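Local coordinates for protein probable acrylyl-CoA reductase AcuI (Escherichia coli, PDB 1O89) that probably catalyses the NADPH-dependent reduction of acrylyl-CoA to propanoyl-CoA as a homodimer of the zinc-containing alcohol dehydrogenase family, at residues 148-160 and 179-193. Numbering follows the deposited sequence.
Sequences AGFTAMLCVMALE and GVGSTAVALLHKLGY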
ATOM      1  N   ALA A 148     -12.039   9.857 -15.300  1.00 47.29           N
ATOM      2  CA  ALA A 148     -12.658   9.779 -13.974  1.00 47.03           C
ATOM      3  C   ALA A 148     -13.245   8.403 -13.691  1.00 45.58           C
ATOM      4  O   ALA A 148     -12.967   7.817 -12.653  1.00 44.64           O
ATOM      5  CB  ALA A 148     -13.750  10.876 -13.826  1.00 49.02           C
ATOM      6  N   GLY A 149     -14.044   7.892 -14.622  1.00 46.52           N
ATOM      7  CA  GLY A 149     -14.669   6.590 -14.479  1.00 46.51           C
ATOM      8  C   GLY A 149     -13.635   5.474 -14.535  1.00 45.75           C
ATOM      9  O   GLY A 149     -13.682   4.536 -13.747  1.00 45.30           O
ATOM     10  N   PHE A 150     -12.689   5.589 -15.466  1.00 45.87           N
ATOM     11  CA  PHE A 150     -11.606   4.623 -15.614  1.00 44.99           C
ATOM     12  C   PHE A 150     -10.811   4.516 -14.304  1.00 43.39           C
ATOM     13  O   PHE A 150     -10.478   3.421 -13.850  1.00 42.70           O
ATOM     14  CB  PHE A 150     -10.711   5.041 -16.784  1.00 45.95           C
ATOM     15  CG  PHE A 150      -9.474   4.183 -16.972  1.00 46.30           C
ATOM     16  CD1 PHE A 150      -9.566   2.889 -17.451  1.00 48.77           C
ATOM     17  CD2 PHE A 150      -8.219   4.699 -16.724  1.00 48.25           C
ATOM     18  CE1 PHE A 150      -8.420   2.100 -17.641  1.00 48.09           C
ATOM     19  CE2 PHE A 150      -7.064   3.909 -16.910  1.00 48.19           C
ATOM     20  CZ  PHE A 150      -7.175   2.620 -17.370  1.00 46.77           C
ATOM     21  N   THR A 151     -10.526   5.667 -13.695  1.00 42.77           N
ATOM     22  CA  THR A 151      -9.782   5.724 -12.438  1.00 41.26           C
ATOM     23  C   THR A 151     -10.572   5.092 -11.310  1.00 40.87           C
ATOM     24  O   THR A 151     -10.027   4.349 -10.511  1.00 39.49           O
ATOM     25  CB  THR A 151      -9.490   7.179 -12.077  1.00 41.22           C
ATOM     26  OG1 THR A 151      -8.650   7.754 -13.070  1.00 42.12           O
ATOM     27  CG2 THR A 151      -8.709   7.290 -10.782  1.00 40.36           C
ATOM     28  N   ALA A 152     -11.862   5.434 -11.228  1.00 42.53           N
ATOM     29  CA  ALA A 152     -12.733   4.854 -10.218  1.00 42.91           C
ATOM     30  C   ALA A 152     -12.690   3.335 -10.305  1.00 42.82           C
ATOM     31  O   ALA A 152     -12.529   2.660  -9.284  1.00 42.24           O
ATOM     32  CB  ALA A 152     -14.139   5.350 -10.368  1.00 44.59           C
ATOM     33  N   MET A 153     -12.792   2.793 -11.514  1.00 43.18           N
ATOM     34  CA  MET A 153     -12.799   1.343 -11.665  1.00 43.86           C
ATOM     35  C   MET A 153     -11.492   0.739 -11.191  1.00 43.13           C
ATOM     36  O   MET A 153     -11.502  -0.268 -10.512  1.00 43.42           O
ATOM     37  CB  MET A 153     -13.055   0.924 -13.109  1.00 45.09           C
ATOM     38  CG  MET A 153     -13.362  -0.561 -13.269  1.00 46.73           C
ATOM     39  SD  MET A 153     -15.023  -1.040 -12.718  1.00 51.06           S
ATOM     40  CE  MET A 153     -14.627  -1.922 -11.288  1.00 49.37           C
ATOM     41  N   LEU A 154     -10.371   1.358 -11.537  1.00 43.02           N
ATOM     42  CA  LEU A 154      -9.078   0.864 -11.088  1.00 42.78           C
ATOM     43  C   LEU A 154      -8.982   0.895  -9.573  1.00 42.31           C
ATOM     44  O   LEU A 154      -8.322   0.045  -8.982  1.00 41.71           O
ATOM     45  CB  LEU A 154      -7.923   1.649 -11.723  1.00 42.63           C
ATOM     46  CG  LEU A 154      -7.695   1.389 -13.229  1.00 44.18           C
ATOM     47  CD1 LEU A 154      -6.884   2.491 -13.827  1.00 45.38           C
ATOM     48  CD2 LEU A 154      -6.966   0.068 -13.460  1.00 45.71           C
ATOM     49  N   CYS A 155      -9.610   1.885  -8.939  1.00 42.62           N
ATOM     50  CA  CYS A 155      -9.639   1.929  -7.475  1.00 42.26           C
ATOM     51  C   CYS A 155     -10.437   0.764  -6.914  1.00 42.60           C
ATOM     52  O   CYS A 155     -10.020   0.139  -5.948  1.00 41.72           O
ATOM     53  CB  CYS A 155     -10.207   3.241  -6.956  1.00 43.04           C
ATOM     54  SG  CYS A 155      -9.118   4.639  -7.277  1.00 42.08           S
ATOM     55  N   VAL A 156     -11.572   0.470  -7.532  1.00 43.73           N
ATOM     56  CA  VAL A 156     -12.438  -0.611  -7.072  1.00 44.75           C
ATOM     57  C   VAL A 156     -11.700  -1.935  -7.226  1.00 44.98           C
ATOM     58  O   VAL A 156     -11.707  -2.773  -6.322  1.00 45.02           O
ATOM     59  CB  VAL A 156     -13.756  -0.639  -7.835  1.00 46.00           C
ATOM     60  CG1 VAL A 156     -14.510  -1.940  -7.588  1.00 47.21           C
ATOM     61  CG2 VAL A 156     -14.606   0.575  -7.449  1.00 46.98           C
ATOM     62  N   MET A 157     -11.018  -2.094  -8.353  1.00 44.93           N
ATOM     63  CA  MET A 157     -10.242  -3.306  -8.612  1.00 45.21           C
ATOM     64  C   MET A 157      -9.105  -3.476  -7.592  1.00 44.42           C
ATOM     65  O   MET A 157      -8.757  -4.599  -7.248  1.00 45.21           O
ATOM     66  CB  MET A 157      -9.672  -3.271 -10.031  1.00 45.37           C
ATOM     67  CG  MET A 157     -10.689  -3.542 -11.087  1.00 47.76           C
ATOM     68  SD  MET A 157     -10.268  -2.912 -12.700  1.00 50.31           S
ATOM     69  CE  MET A 157      -9.065  -4.067 -13.246  1.00 52.69           C
ATOM     70  N   ALA A 158      -8.521  -2.364  -7.140  1.00 43.24           N
ATOM     71  CA  ALA A 158      -7.483  -2.391  -6.123  1.00 43.00           C
ATOM     72  C   ALA A 158      -8.031  -2.930  -4.821  1.00 43.46           C
ATOM     73  O   ALA A 158      -7.377  -3.738  -4.175  1.00 43.59           O
ATOM     74  CB  ALA A 158      -6.907  -1.019  -5.894  1.00 42.59           C
ATOM     75  N   LEU A 159      -9.226  -2.477  -4.441  1.00 43.86           N
ATOM     76  CA  LEU A 159      -9.863  -2.959  -3.223  1.00 44.49           C
ATOM     77  C   LEU A 159     -10.070  -4.454  -3.283  1.00 45.38           C
ATOM     78  O   LEU A 159      -9.776  -5.138  -2.314  1.00 45.35           O
ATOM     79  CB  LEU A 159     -11.205  -2.276  -2.970  1.00 45.34           C
ATOM     80  CG  LEU A 159     -11.183  -0.764  -2.772  1.00 44.20           C
ATOM     81  CD1 LEU A 159     -12.550  -0.286  -2.397  1.00 44.67           C
ATOM     82  CD2 LEU A 159     -10.169  -0.376  -1.730  1.00 45.34           C
ATOM     83  N   GLU A 160     -10.565  -4.944  -4.421  1.00 46.33           N
ATOM     84  CA  GLU A 160     -10.739  -6.381  -4.676  1.00 47.89           C
ATOM     85  C   GLU A 160      -9.444  -7.190  -4.655  1.00 48.22           C
ATOM     86  O   GLU A 160      -9.445  -8.324  -4.181  1.00 49.58           O
ATOM     87  CB  GLU A 160     -11.414  -6.611  -6.020  1.00 48.90           C
ATOM     88  CG  GLU A 160     -12.823  -6.055  -6.102  1.00 50.68           C
ATOM     89  CD  GLU A 160     -13.414  -6.105  -7.499  1.00 51.74           C
ATOM     90  OE1 GLU A 160     -12.667  -6.338  -8.464  1.00 52.31           O
ATOM     91  OE2 GLU A 160     -14.641  -5.929  -7.621  1.00 52.39           O
ATOM     92  N   GLY A 179     -15.714  13.758 -10.238  1.00 57.28           N
ATOM     93  CA  GLY A 179     -15.901  12.714 -11.226  1.00 54.77           C
ATOM     94  C   GLY A 179     -15.564  11.324 -10.720  1.00 52.07           C
ATOM     95  O   GLY A 179     -16.406  10.433 -10.763  1.00 51.09           O
ATOM     96  N   VAL A 180     -14.328  11.146 -10.249  1.00 50.12           N
ATOM     97  CA  VAL A 180     -13.843   9.861  -9.756  1.00 47.74           C
ATOM     98  C   VAL A 180     -14.677   9.348  -8.585  1.00 48.02           C
ATOM     99  O   VAL A 180     -15.147   8.215  -8.613  1.00 46.96           O
ATOM    100  CB  VAL A 180     -12.362   9.933  -9.296  1.00 46.60           C
ATOM    101  CG1 VAL A 180     -11.896   8.590  -8.728  1.00 44.31           C
ATOM    102  CG2 VAL A 180     -11.444  10.360 -10.456  1.00 47.47           C
ATOM    103  N   GLY A 181     -14.851  10.184  -7.561  1.00 49.42           N
ATOM    104  CA  GLY A 181     -15.562   9.806  -6.352  1.00 50.00           C
ATOM    105  C   GLY A 181     -17.007   9.391  -6.589  1.00 51.44           C
ATOM    106  O   GLY A 181     -17.450   8.377  -6.049  1.00 50.46           O
ATOM    107  N   SER A 182     -17.714  10.183  -7.397  1.00 52.91           N
ATOM    108  CA  SER A 182     -19.102   9.929  -7.802  1.00 55.02           C
ATOM    109  C   SER A 182     -19.306   8.573  -8.474  1.00 53.47           C
ATOM    110  O   SER A 182     -20.263   7.856  -8.175  1.00 53.60           O
ATOM    111  CB  SER A 182     -19.556  10.991  -8.815  1.00 56.85           C
ATOM    112  OG  SER A 182     -19.577  12.274  -8.220  1.00 61.86           O
ATOM    113  N   THR A 183     -18.417   8.261  -9.414  1.00 51.69           N
ATOM    114  CA  THR A 183     -18.455   7.005 -10.140  1.00 50.64           C
ATOM    115  C   THR A 183     -18.093   5.861  -9.201  1.00 49.35           C
ATOM    116  O   THR A 183     -18.671   4.783  -9.286  1.00 50.17           O
ATOM    117  CB  THR A 183     -17.466   7.034 -11.318  1.00 49.22           C
ATOM    118  OG1 THR A 183     -17.690   8.207 -12.105  1.00 50.91           O
ATOM    119  CG2 THR A 183     -17.697   5.842 -12.283  1.00 48.99           C
ATOM    120  N   ALA A 184     -17.135   6.084  -8.314  1.00 48.14           N
ATOM    121  CA  ALA A 184     -16.749   5.040  -7.359  1.00 47.22           C
ATOM    122  C   ALA A 184     -17.936   4.687  -6.460  1.00 49.06           C
ATOM    123  O   ALA A 184     -18.140   3.525  -6.154  1.00 48.88           O
ATOM    124  CB  ALA A 184     -15.563   5.459  -6.535  1.00 45.78           C
ATOM    125  N   VAL A 185     -18.737   5.683  -6.075  1.00 51.07           N
ATOM    126  CA  VAL A 185     -19.888   5.432  -5.218  1.00 53.23           C
ATOM    127  C   VAL A 185     -20.869   4.495  -5.927  1.00 54.65           C
ATOM    128  O   VAL A 185     -21.319   3.517  -5.334  1.00 55.56           O
ATOM    129  CB  VAL A 185     -20.603   6.733  -4.797  1.00 55.46           C
ATOM    130  CG1 VAL A 185     -21.969   6.429  -4.148  1.00 58.27           C
ATOM    131  CG2 VAL A 185     -19.740   7.546  -3.835  1.00 55.44           C
ATOM    132  N   ALA A 186     -21.192   4.796  -7.189  1.00 55.03           N
ATOM    133  CA  ALA A 186     -22.095   3.962  -7.984  1.00 56.12           C
ATOM    134  C   ALA A 186     -21.525   2.563  -8.257  1.00 54.80           C
ATOM    135  O   ALA A 186     -22.224   1.583  -8.121  1.00 56.09           O
ATOM    136  CB  ALA A 186     -22.466   4.664  -9.295  1.00 56.94           C
ATOM    137  N   LEU A 187     -20.249   2.458  -8.603  1.00 52.82           N
ATOM    138  CA  LEU A 187     -19.639   1.147  -8.831  1.00 51.57           C
ATOM    139  C   LEU A 187     -19.712   0.277  -7.590  1.00 51.69           C
ATOM    140  O   LEU A 187     -20.151  -0.860  -7.666  1.00 52.00           O
ATOM    141  CB  LEU A 187     -18.183   1.286  -9.265  1.00 49.45           C
ATOM    142  CG  LEU A 187     -18.012   1.754 -10.717  1.00 49.97           C
ATOM    143  CD1 LEU A 187     -16.567   2.145 -10.954  1.00 47.87           C
ATOM    144  CD2 LEU A 187     -18.468   0.666 -11.706  1.00 49.86           C
ATOM    145  N   LEU A 188     -19.289   0.829  -6.453  1.00 51.07           N
ATOM    146  CA  LEU A 188     -19.286   0.111  -5.175  1.00 51.80           C
ATOM    147  C   LEU A 188     -20.690  -0.299  -4.743  1.00 54.49           C
ATOM    148  O   LEU A 188     -20.925  -1.428  -4.340  1.00 55.52           O
ATOM    149  CB  LEU A 188     -18.653   0.974  -4.075  1.00 50.87           C
ATOM    150  CG  LEU A 188     -17.151   1.214  -4.174  1.00 48.28           C
ATOM    151  CD1 LEU A 188     -16.736   2.248  -3.165  1.00 48.80           C
ATOM    152  CD2 LEU A 188     -16.383  -0.075  -3.940  1.00 46.82           C
ATOM    153  N   HIS A 189     -21.619   0.639  -4.814  1.00 56.58           N
ATOM    154  CA  HIS A 189     -23.023   0.366  -4.519  1.00 59.59           C
ATOM    155  C   HIS A 189     -23.607  -0.740  -5.400  1.00 60.70           C
ATOM    156  O   HIS A 189     -24.301  -1.607  -4.916  1.00 62.38           O
ATOM    157  CB  HIS A 189     -23.861   1.626  -4.711  1.00 61.37           C
ATOM    158  CG  HIS A 189     -25.324   1.400  -4.507  1.00 64.65           C
ATOM    159  ND1 HIS A 189     -26.211   1.299  -5.554  1.00 66.57           N
ATOM    160  CD2 HIS A 189     -26.044   1.216  -3.378  1.00 66.99           C
ATOM    161  CE1 HIS A 189     -27.426   1.094  -5.076  1.00 71.53           C
ATOM    162  NE2 HIS A 189     -27.351   1.030  -3.757  1.00 72.67           N
ATOM    163  N   LYS A 190     -23.334  -0.690  -6.698  1.00 60.03           N
ATOM    164  CA  LYS A 190     -23.772  -1.750  -7.596  1.00 61.50           C
ATOM    165  C   LYS A 190     -23.192  -3.094  -7.167  1.00 60.97           C
ATOM    166  O   LYS A 190     -23.878  -4.107  -7.203  1.00 63.10           O
ATOM    167  CB  LYS A 190     -23.368  -1.446  -9.042  1.00 60.38           C
ATOM    168  CG  LYS A 190     -23.914  -2.458 -10.061  1.00 63.07           C
ATOM    169  CD  LYS A 190     -22.911  -3.608 -10.306  1.00 62.65           C
ATOM    170  CE  LYS A 190     -23.462  -4.677 -11.254  1.00 65.32           C
ATOM    171  NZ  LYS A 190     -22.466  -5.761 -11.485  1.00 64.05           N
ATOM    172  N   LEU A 191     -21.926  -3.098  -6.762  1.00 58.62           N
ATOM    173  CA  LEU A 191     -21.234  -4.340  -6.392  1.00 58.43           C
ATOM    174  C   LEU A 191     -21.597  -4.865  -4.999  1.00 59.64           C
ATOM    175  O   LEU A 191     -21.114  -5.912  -4.597  1.00 60.28           O
ATOM    176  CB  LEU A 191     -19.711  -4.152  -6.520  1.00 55.66           C
ATOM    177  CG  LEU A 191     -19.241  -4.028  -7.978  1.00 55.33           C
ATOM    178  CD1 LEU A 191     -17.876  -3.390  -8.053  1.00 52.73           C
ATOM    179  CD2 LEU A 191     -19.251  -5.375  -8.695  1.00 57.79           C
ATOM    180  N   GLY A 192     -22.432  -4.144  -4.255  1.00 61.09           N
ATOM    181  CA  GLY A 192     -22.965  -4.646  -2.994  1.00 62.81           C
ATOM    182  C   GLY A 192     -22.369  -4.040  -1.738  1.00 61.73           C
ATOM    183  O   GLY A 192     -22.772  -4.394  -0.642  1.00 64.04           O
ATOM    184  N   TYR A 193     -21.417  -3.128  -1.884  1.00 59.11           N
ATOM    185  CA  TYR A 193     -20.765  -2.498  -0.739  1.00 58.04           C
ATOM    186  C   TYR A 193     -21.661  -1.431  -0.095  1.00 60.02           C
ATOM    187  O   TYR A 193     -22.508  -0.829  -0.746  1.00 60.45           O
ATOM    188  CB  TYR A 193     -19.435  -1.851  -1.159  1.00 55.03           C
ATOM    189  CG  TYR A 193     -18.347  -2.804  -1.635  1.00 53.80           C
ATOM    190  CD1 TYR A 193     -18.284  -3.215  -2.964  1.00 52.82           C
ATOM    191  CD2 TYR A 193     -17.368  -3.274  -0.761  1.00 53.70           C
ATOM    192  CE1 TYR A 193     -17.299  -4.074  -3.413  1.00 52.23           C
ATOM    193  CE2 TYR A 193     -16.366  -4.142  -1.205  1.00 53.19           C
ATOM    194  CZ  TYR A 193     -16.341  -4.537  -2.531  1.00 52.68           C
ATOM    195  OH  TYR A 193     -15.363  -5.385  -2.978  1.00 50.91           O
TER
HETATM  196  O   HOH W   1     -16.060  -6.441  -5.405  1.00 55.48           O
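A152 is a knob in a hole formed by V180, T183, A184 and L187, where two helices of the Rossmann-type nucleotide-binding domain cross at -52° with axes 7.7 Å apart. Small residues permit this closeness: A152 CB lies 3.5 Å from V180 O, and A148 CB packs on the backbone of G179 and V180, both NADP(+)-binding residues at the start of helix 179-190.

T183 shows the fit atom by atom. Its CB meets A152 CB at 3.8 Å; CG2, anti to the backbone N (the first torsion, to OG1, is -52°), lies over G149 CA at 3.8 Å; and OG1 turns back to donate to G179 O at 2.9 Å. That oxygen also accepts from T183 N, on the opposite face of its plane. An alanine here would remove CG2 and OG1, and would probably leave a gap beside G149 and G179 O with one donor fewer.

Further along, L187 crosses M153 at about a right angle, its two methyls against M153 SD, and V156 CG1 meets L191 CD1 tip to tip at 3.7 Å. At the far end E160, salt-bridged to R302, and Y193, whose OH is hydrogen-bonded to V164 O, share a water that donates to E160 OE2 and Y193 OH, 2.7 Å from each.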